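Local coordinates for protein esterase (uncultured bacterium FLS12, PDB 4RGY) that hydrolyses ester bonds as an alkaline esterase active at low temperature, probably through a serine nucleophile on an alpha/beta-hydrolase fold, at residues A[82-87]-A[93-98]; A[8-11]-A[16-19]; A[99-104]-A[140-145]. One frame throughout, in Å; residues are numbered along the deposited sequence.

Contact 1 of 3, residues A[82-87]-A[93-98]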
# COMPACT_ATOMS: atom_id res chain seq x y z
N HIS A 82 -17.92 -3.49 0.69
CA HIS A 82 -18.26 -4.47 -0.34
C HIS A 82 -19.60 -4.12 -1.00
O HIS A 82 -19.89 -2.94 -1.18
CB HIS A 82 -18.20 -5.88 0.25
CG HIS A 82 -16.89 -6.14 0.93
ND1 HIS A 82 -16.79 -6.72 2.18
CD2 HIS A 82 -15.62 -5.85 0.56
CE1 HIS A 82 -15.52 -6.79 2.53
NE2 HIS A 82 -14.79 -6.27 1.56
N ARG A 83 -20.41 -5.11 -1.39
CA ARG A 83 -21.66 -4.81 -2.09
C ARG A 83 -22.85 -4.93 -1.13
O ARG A 83 -23.83 -5.61 -1.41
CB ARG A 83 -21.83 -5.73 -3.30
CG ARG A 83 -20.76 -5.56 -4.38
CD ARG A 83 -20.92 -6.59 -5.50
NE ARG A 83 -22.25 -6.49 -6.11
CZ ARG A 83 -22.53 -5.74 -7.18
NH1 ARG A 83 -21.57 -5.06 -7.79
NH2 ARG A 83 -23.77 -5.70 -7.65
N SER A 84 -22.76 -4.23 -0.00
CA SER A 84 -23.70 -4.43 1.10
C SER A 84 -24.78 -3.37 1.25
O SER A 84 -25.70 -3.54 2.04
CB SER A 84 -22.92 -4.42 2.40
OG SER A 84 -22.37 -3.14 2.64
N PHE A 85 -24.68 -2.28 0.50
CA PHE A 85 -25.59 -1.16 0.71
C PHE A 85 -25.61 -0.69 2.18
O PHE A 85 -26.63 -0.20 2.65
CB PHE A 85 -27.01 -1.48 0.18
CG PHE A 85 -27.26 -0.93 -1.18
CD1 PHE A 85 -26.82 -1.61 -2.31
CD2 PHE A 85 -27.90 0.29 -1.34
CE1 PHE A 85 -27.03 -1.08 -3.57
CE2 PHE A 85 -28.12 0.82 -2.60
CZ PHE A 85 -27.68 0.13 -3.72
N TYR A 86 -24.49 -0.80 2.88
CA TYR A 86 -24.39 -0.26 4.24
C TYR A 86 -25.49 -0.84 5.13
O TYR A 86 -26.08 -0.16 5.96
CB TYR A 86 -24.43 1.29 4.19
CG TYR A 86 -23.28 1.81 3.35
CD1 TYR A 86 -22.04 2.05 3.91
CD2 TYR A 86 -23.43 2.00 1.98
CE1 TYR A 86 -20.97 2.48 3.14
CE2 TYR A 86 -22.36 2.43 1.19
CZ TYR A 86 -21.13 2.67 1.79
OH TYR A 86 -20.05 3.06 1.04
N THR A 87 -25.74 -2.14 4.94
CA THR A 87 -26.85 -2.83 5.60
C THR A 87 -26.36 -4.03 6.41
O THR A 87 -25.41 -4.71 6.00
CB THR A 87 -27.87 -3.29 4.53
OG1 THR A 87 -28.34 -2.14 3.81
CG2 THR A 87 -29.07 -4.01 5.14
N LEU A 93 -22.91 -10.20 6.01
CA LEU A 93 -22.27 -9.67 7.21
C LEU A 93 -22.94 -8.40 7.68
O LEU A 93 -23.77 -7.79 6.96
CB LEU A 93 -20.79 -9.43 6.96
CG LEU A 93 -20.02 -10.64 6.42
CD1 LEU A 93 -18.55 -10.30 6.15
CD2 LEU A 93 -20.13 -11.81 7.39
N GLN A 94 -22.57 -7.98 8.88
CA GLN A 94 -23.23 -6.87 9.55
C GLN A 94 -22.61 -5.53 9.20
O GLN A 94 -21.99 -4.88 10.04
CB GLN A 94 -23.22 -7.11 11.06
CG GLN A 94 -23.98 -8.37 11.48
CD GLN A 94 -25.48 -8.24 11.34
OE1 GLN A 94 -26.06 -8.60 10.31
NE2 GLN A 94 -26.13 -7.73 12.38
N TYR A 95 -22.79 -5.11 7.95
CA TYR A 95 -22.13 -3.90 7.46
C TYR A 95 -22.70 -2.58 8.00
O TYR A 95 -21.99 -1.58 8.05
CB TYR A 95 -22.11 -3.87 5.93
CG TYR A 95 -21.19 -4.90 5.31
CD1 TYR A 95 -19.85 -4.62 5.11
CD2 TYR A 95 -21.68 -6.13 4.90
CE1 TYR A 95 -19.01 -5.57 4.52
CE2 TYR A 95 -20.87 -7.06 4.32
CZ TYR A 95 -19.54 -6.77 4.12
OH TYR A 95 -18.74 -7.72 3.54
N TRP A 96 -23.96 -2.57 8.42
CA TRP A 96 -24.53 -1.39 9.07
C TRP A 96 -23.96 -1.21 10.48
O TRP A 96 -23.57 -0.09 10.85
CB TRP A 96 -26.05 -1.49 9.16
CG TRP A 96 -26.65 -0.45 10.07
CD1 TRP A 96 -27.26 -0.68 11.28
CD2 TRP A 96 -26.74 0.97 9.85
NE1 TRP A 96 -27.71 0.50 11.82
CE2 TRP A 96 -27.41 1.53 10.97
CE3 TRP A 96 -26.31 1.83 8.83
CZ2 TRP A 96 -27.66 2.90 11.09
CZ3 TRP A 96 -26.57 3.19 8.94
CH2 TRP A 96 -27.24 3.71 10.07
N THR A 97 -23.89 -2.29 11.25
CA THR A 97 -23.30 -2.18 12.57
C THR A 97 -21.83 -1.80 12.44
O THR A 97 -21.29 -1.02 13.23
CB THR A 97 -23.51 -3.47 13.39
OG1 THR A 97 -24.92 -3.63 13.62
CG2 THR A 97 -22.82 -3.39 14.74
N PHE A 98 -21.17 -2.32 11.41
CA PHE A 98 -19.80 -1.95 11.12
C PHE A 98 -19.68 -0.45 10.83
O PHE A 98 -18.91 0.27 11.48
CB PHE A 98 -19.27 -2.77 9.94
CG PHE A 98 -17.92 -2.32 9.44
CD1 PHE A 98 -16.78 -2.48 10.23
CD2 PHE A 98 -17.80 -1.74 8.18
CE1 PHE A 98 -15.54 -2.07 9.77
CE2 PHE A 98 -16.55 -1.34 7.71
CZ PHE A 98 -15.42 -1.50 8.51
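Tyr-95, in the first turn of helix 95-110, lays its ring against Ser-84 and reaches His-82 with its hydroxyl, a worked case of a loop folded back on the helix it leads into. The tight part is at the ring. Ser-84 presses over one face, CB 3.3 Å from Tyr-95 CD2, while its OG sits 3.4 Å from Tyr-95 CB. With OG lodged between backbone N and carbonyl carbon (chi1 66°), Ser-84 also accepts the N-H of Tyr-86 in an ST turn and bonds to the Val-81 carbonyl. At the far end of the ring, Tyr-95 OH meets His-82 ND1 in the imidazole plane at 2.6 Å and a nearly straight 172°. The two rings meet rim to rim with their planes at 88°. This loop follows strand 75-79 of the alpha/beta-hydrolase sheet, and buried Tyr-86 within it touches the probable nucleophile elbow and bonds through OH to the His-50 carbonyl. The Tyr-86 carbonyl oxygen lies at the edge of the Trp-96 indole, 3.5 Å from CE3, and takes a bond from Lys-134. Contact is looser at the start of the helix, where Tyr-95 N gives Thr-87 O a weak, bent bond of 3.3 Å. Partly exposed His-82 and Leu-93 border a second subunit, whose own His-82 meets the His-82 imidazole.

Contact 2 of 3, residues A[8-11]-A[16-19]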
# COMPACT_ATOMS: atom_id res chain seq x y z
N ASP A 8 -4.72 -1.63 7.25
CA ASP A 8 -5.21 -3.00 7.20
C ASP A 8 -5.44 -3.47 8.63
O ASP A 8 -4.50 -3.67 9.40
CB ASP A 8 -4.21 -3.90 6.49
CG ASP A 8 -3.94 -3.45 5.08
OD1 ASP A 8 -4.92 -3.11 4.39
OD2 ASP A 8 -2.76 -3.40 4.67
N PHE A 9 -6.71 -3.65 8.99
CA PHE A 9 -7.11 -3.86 10.37
C PHE A 9 -8.17 -4.94 10.44
O PHE A 9 -8.70 -5.38 9.42
CB PHE A 9 -7.67 -2.55 10.97
CG PHE A 9 -8.93 -2.08 10.29
CD1 PHE A 9 -8.87 -1.30 9.15
CD2 PHE A 9 -10.17 -2.42 10.80
CE1 PHE A 9 -10.03 -0.88 8.51
CE2 PHE A 9 -11.34 -2.01 10.17
CZ PHE A 9 -11.26 -1.24 9.03
N PHE A 10 -8.49 -5.38 11.66
CA PHE A 10 -9.49 -6.42 11.83
C PHE A 10 -10.81 -5.86 12.31
O PHE A 10 -10.85 -5.08 13.28
CB PHE A 10 -8.99 -7.49 12.82
CG PHE A 10 -9.88 -8.71 12.87
CD1 PHE A 10 -9.76 -9.68 11.89
CD2 PHE A 10 -10.83 -8.86 13.87
CE1 PHE A 10 -10.58 -10.80 11.91
CE2 PHE A 10 -11.64 -9.98 13.90
CZ PHE A 10 -11.51 -10.96 12.92
N SER A 11 -11.89 -6.26 11.65
CA SER A 11 -13.23 -5.91 12.11
C SER A 11 -13.84 -7.07 12.88
O SER A 11 -14.09 -8.15 12.32
CB SER A 11 -14.14 -5.53 10.94
OG SER A 11 -15.49 -5.48 11.40
N LEU A 16 -13.66 -10.07 10.02
CA LEU A 16 -12.91 -10.00 8.76
C LEU A 16 -11.81 -8.96 8.79
O LEU A 16 -12.02 -7.82 9.23
CB LEU A 16 -13.87 -9.70 7.61
CG LEU A 16 -13.32 -9.65 6.18
CD1 LEU A 16 -12.77 -11.01 5.77
CD2 LEU A 16 -14.41 -9.22 5.22
N SER A 17 -10.64 -9.36 8.29
CA SER A 17 -9.54 -8.44 8.03
C SER A 17 -9.91 -7.62 6.82
O SER A 17 -10.29 -8.16 5.77
CB SER A 17 -8.26 -9.22 7.73
OG SER A 17 -7.79 -9.89 8.89
N THR A 18 -9.81 -6.30 6.95
CA THR A 18 -10.25 -5.42 5.87
C THR A 18 -9.37 -4.17 5.86
O THR A 18 -8.34 -4.13 6.55
CB THR A 18 -11.77 -5.14 6.01
OG1 THR A 18 -12.24 -4.41 4.87
CG2 THR A 18 -12.05 -4.38 7.29
N SER A 19 -9.74 -3.18 5.06
CA SER A 19 -8.88 -2.03 4.85
C SER A 19 -9.67 -0.74 4.80
O SER A 19 -10.85 -0.75 4.46
CB SER A 19 -8.12 -2.18 3.54
OG SER A 19 -7.34 -3.35 3.56
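Leu-16 opens its strand in a hydrogen-bonded pair with Ser-11, the first rung of an antiparallel hairpin: Leu-16 N reaches Ser-11 O at 3.0 Å, and Leu-16 O accepts from Ser-11 N in return. Over that same carbonyl oxygen lies a face of the Phe-10 ring. Ser-17 follows in a non-hydrogen-bonded pair, its OG in the plane of the Phe-10 ring at the edge, 3.6 Å from CD1. At Thr-18 the backbone bonds return, Thr-18 N meeting Phe-9 O at 2.9 Å and 173°. Thr-18 CG2 also makes an off-centre CH-pi contact 4.1 Å from the centroid of the Phe-9 ring, the two side chains lying side by side. Ser-19 OG, beside its backbone N (chi1 -59°), donates to Asp-8 OD1 at 2.6 Å, nearly along the C-O axis. An alanine in place of Asp-8 would remove this acceptor and would probably leave the buried Ser-19 hydroxyl without its mate and able to turn. Asp-8 continues the sheet into a third subunit by antiparallel pairing, while Ser-17 bonds through its backbone to a second subunit. On the face shared by Phe-9, Ser-11, Leu-16 and Thr-18, Phe-9 packs on Leu-106 and Phe-110 of helix 95-110, and Ser-11 bonds through OG to Glu-102 of that helix.

Contact 3 of 3, residues A[99-104]-A[140-145]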
# COMPACT_ATOMS: atom_id res chain seq x y z
N ILE A 99 -20.44 0.04 9.85
CA ILE A 99 -20.25 1.43 9.43
C ILE A 99 -20.73 2.43 10.49
O ILE A 99 -20.15 3.52 10.63
CB ILE A 99 -20.89 1.72 8.05
CG1 ILE A 99 -20.30 2.98 7.42
CG2 ILE A 99 -22.43 1.81 8.14
CD1 ILE A 99 -18.84 2.86 7.02
N SER A 100 -21.76 2.07 11.25
CA SER A 100 -22.37 3.03 12.18
C SER A 100 -21.77 2.98 13.59
O SER A 100 -21.92 3.94 14.35
CB SER A 100 -23.88 2.81 12.25
OG SER A 100 -24.19 1.57 12.86
N GLU A 101 -21.11 1.88 13.93
CA GLU A 101 -20.59 1.70 15.29
C GLU A 101 -19.09 1.42 15.31
O GLU A 101 -18.30 2.22 15.84
CB GLU A 101 -21.35 0.59 16.02
CG GLU A 101 -22.87 0.76 16.08
CD GLU A 101 -23.30 1.85 17.03
OE1 GLU A 101 -22.48 2.26 17.88
OE2 GLU A 101 -24.46 2.31 16.93
N GLU A 102 -18.68 0.29 14.76
CA GLU A 102 -17.30 -0.15 14.90
C GLU A 102 -16.30 0.70 14.14
O GLU A 102 -15.23 1.04 14.66
CB GLU A 102 -17.14 -1.61 14.49
CG GLU A 102 -15.80 -2.18 14.95
CD GLU A 102 -15.52 -3.55 14.40
OE1 GLU A 102 -15.97 -3.86 13.28
OE2 GLU A 102 -14.82 -4.32 15.09
N LEU A 103 -16.62 1.02 12.89
CA LEU A 103 -15.67 1.73 12.05
C LEU A 103 -15.29 3.11 12.60
O LEU A 103 -14.10 3.41 12.68
CB LEU A 103 -16.18 1.81 10.63
CG LEU A 103 -15.25 2.34 9.55
CD1 LEU A 103 -15.84 1.75 8.40
CD2 LEU A 103 -15.29 3.84 9.41
N PRO A 104 -16.28 3.94 12.98
CA PRO A 104 -15.89 5.22 13.56
C PRO A 104 -15.09 5.05 14.85
O PRO A 104 -14.14 5.79 15.09
CB PRO A 104 -17.24 5.91 13.84
CG PRO A 104 -18.20 5.24 12.91
CD PRO A 104 -17.75 3.83 12.81
N PRO A 140 -29.05 11.16 13.85
CA PRO A 140 -28.87 12.60 13.69
C PRO A 140 -28.10 13.21 14.85
O PRO A 140 -27.56 14.32 14.71
CB PRO A 140 -30.32 13.12 13.67
CG PRO A 140 -31.09 12.11 14.41
CD PRO A 140 -30.46 10.80 14.07
N GLU A 141 -28.02 12.50 15.97
CA GLU A 141 -27.27 12.98 17.13
C GLU A 141 -25.75 12.81 16.96
O GLU A 141 -24.98 13.34 17.75
CB GLU A 141 -27.75 12.28 18.41
CG GLU A 141 -27.27 10.83 18.59
CD GLU A 141 -28.05 9.80 17.77
OE1 GLU A 141 -29.07 10.16 17.15
OE2 GLU A 141 -27.64 8.61 17.77
N ARG A 142 -25.34 12.07 15.92
CA ARG A 142 -23.91 11.80 15.69
C ARG A 142 -23.28 12.57 14.52
O ARG A 142 -22.05 12.62 14.40
CB ARG A 142 -23.68 10.30 15.46
CG ARG A 142 -24.14 9.43 16.60
CD ARG A 142 -23.84 7.96 16.30
NE ARG A 142 -24.40 7.09 17.32
CZ ARG A 142 -24.51 5.77 17.19
NH1 ARG A 142 -25.03 5.05 18.18
NH2 ARG A 142 -24.11 5.17 16.08
N PHE A 143 -24.11 13.15 13.67
CA PHE A 143 -23.62 13.81 12.46
C PHE A 143 -24.13 15.24 12.33
O PHE A 143 -25.33 15.49 12.40
CB PHE A 143 -24.01 13.02 11.21
CG PHE A 143 -23.40 11.65 11.16
CD1 PHE A 143 -22.11 11.49 10.69
CD2 PHE A 143 -24.10 10.54 11.62
CE1 PHE A 143 -21.51 10.23 10.66
CE2 PHE A 143 -23.51 9.28 11.59
CZ PHE A 143 -22.21 9.13 11.11
N ALA A 144 -23.21 16.17 12.13
CA ALA A 144 -23.59 17.56 11.91
C ALA A 144 -24.12 17.75 10.49
O ALA A 144 -24.84 18.72 10.22
CB ALA A 144 -22.40 18.46 12.15
N ALA A 145 -23.75 16.84 9.59
CA ALA A 145 -24.11 16.98 8.18
C ALA A 145 -23.99 15.63 7.47
O ALA A 145 -23.12 14.82 7.82
CB ALA A 145 -23.22 18.00 7.50
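Arg-142 and Glu-101 form a salt bridge from helix 95-110 to the loop between helix 127-138 and strand 145-149, joining two parts of the alpha/beta-hydrolase fold that are 36 residues apart at their nearest ends. The ionic part rests on one carboxylate oxygen. Arg-142 NH2 lies 3.0 Å from Glu-101 OE2 in a weak hydrogen bond, and Arg-142 NH1 donates to the same oxygen at 3.1 Å, so both terminal nitrogens share a single acceptor at the guanidinium edge. The two flat groups stand almost perpendicular, planes 88° apart, which leaves OE1 farther off. Extended from CG to NE, the Arg-142 chain spans the distance, whereas Glu-101 bends at its second torsion (chi2 -72°) to swing its carboxylate round to the arginine. Glu-141 widens the charge group into a network, its OE2 3.6 Å from Arg-142 NE, a long, purely electrostatic pairing to which no N-H is aimed, while also bonded to His-139. With Glu-101 exposed and the arginine partly so, solvent would probably weaken the attraction. Polar contact with the helix backbone is less well aimed: the Ser-100 carbonyl lies close to NH2 but is too badly aligned for a hydrogen bond, while Ser-100 OG bonds to the Trp-96 carbonyl. At the carboxylate itself, Arg-142 NH1 approaches Glu-101 OE2 on the syn side, 17° out of the carboxylate plane.

How the contacts relate
From the N terminus the chain first closes contact 2, the short hairpin of strands 2-11 and 16-25 at one edge of this chain's sheet. After strand 75-79, contact 1 closes the loop leading into helix 95-110. Contact 3 closes last, over a longer excursion through strand 120-125 and helix 127-138. The three follow in series, neither nested nor crossed. Helix 95-110 links them: contacts 1 and 3 lie on successive parts of it, with Phe-98 O probably bonded to Leu-103 N, and its Glu-102 ties back to the hairpin of contact 2. Contacts 1 and 2 also pack together directly, His-82 against Leu-16, and both touch the second subunit.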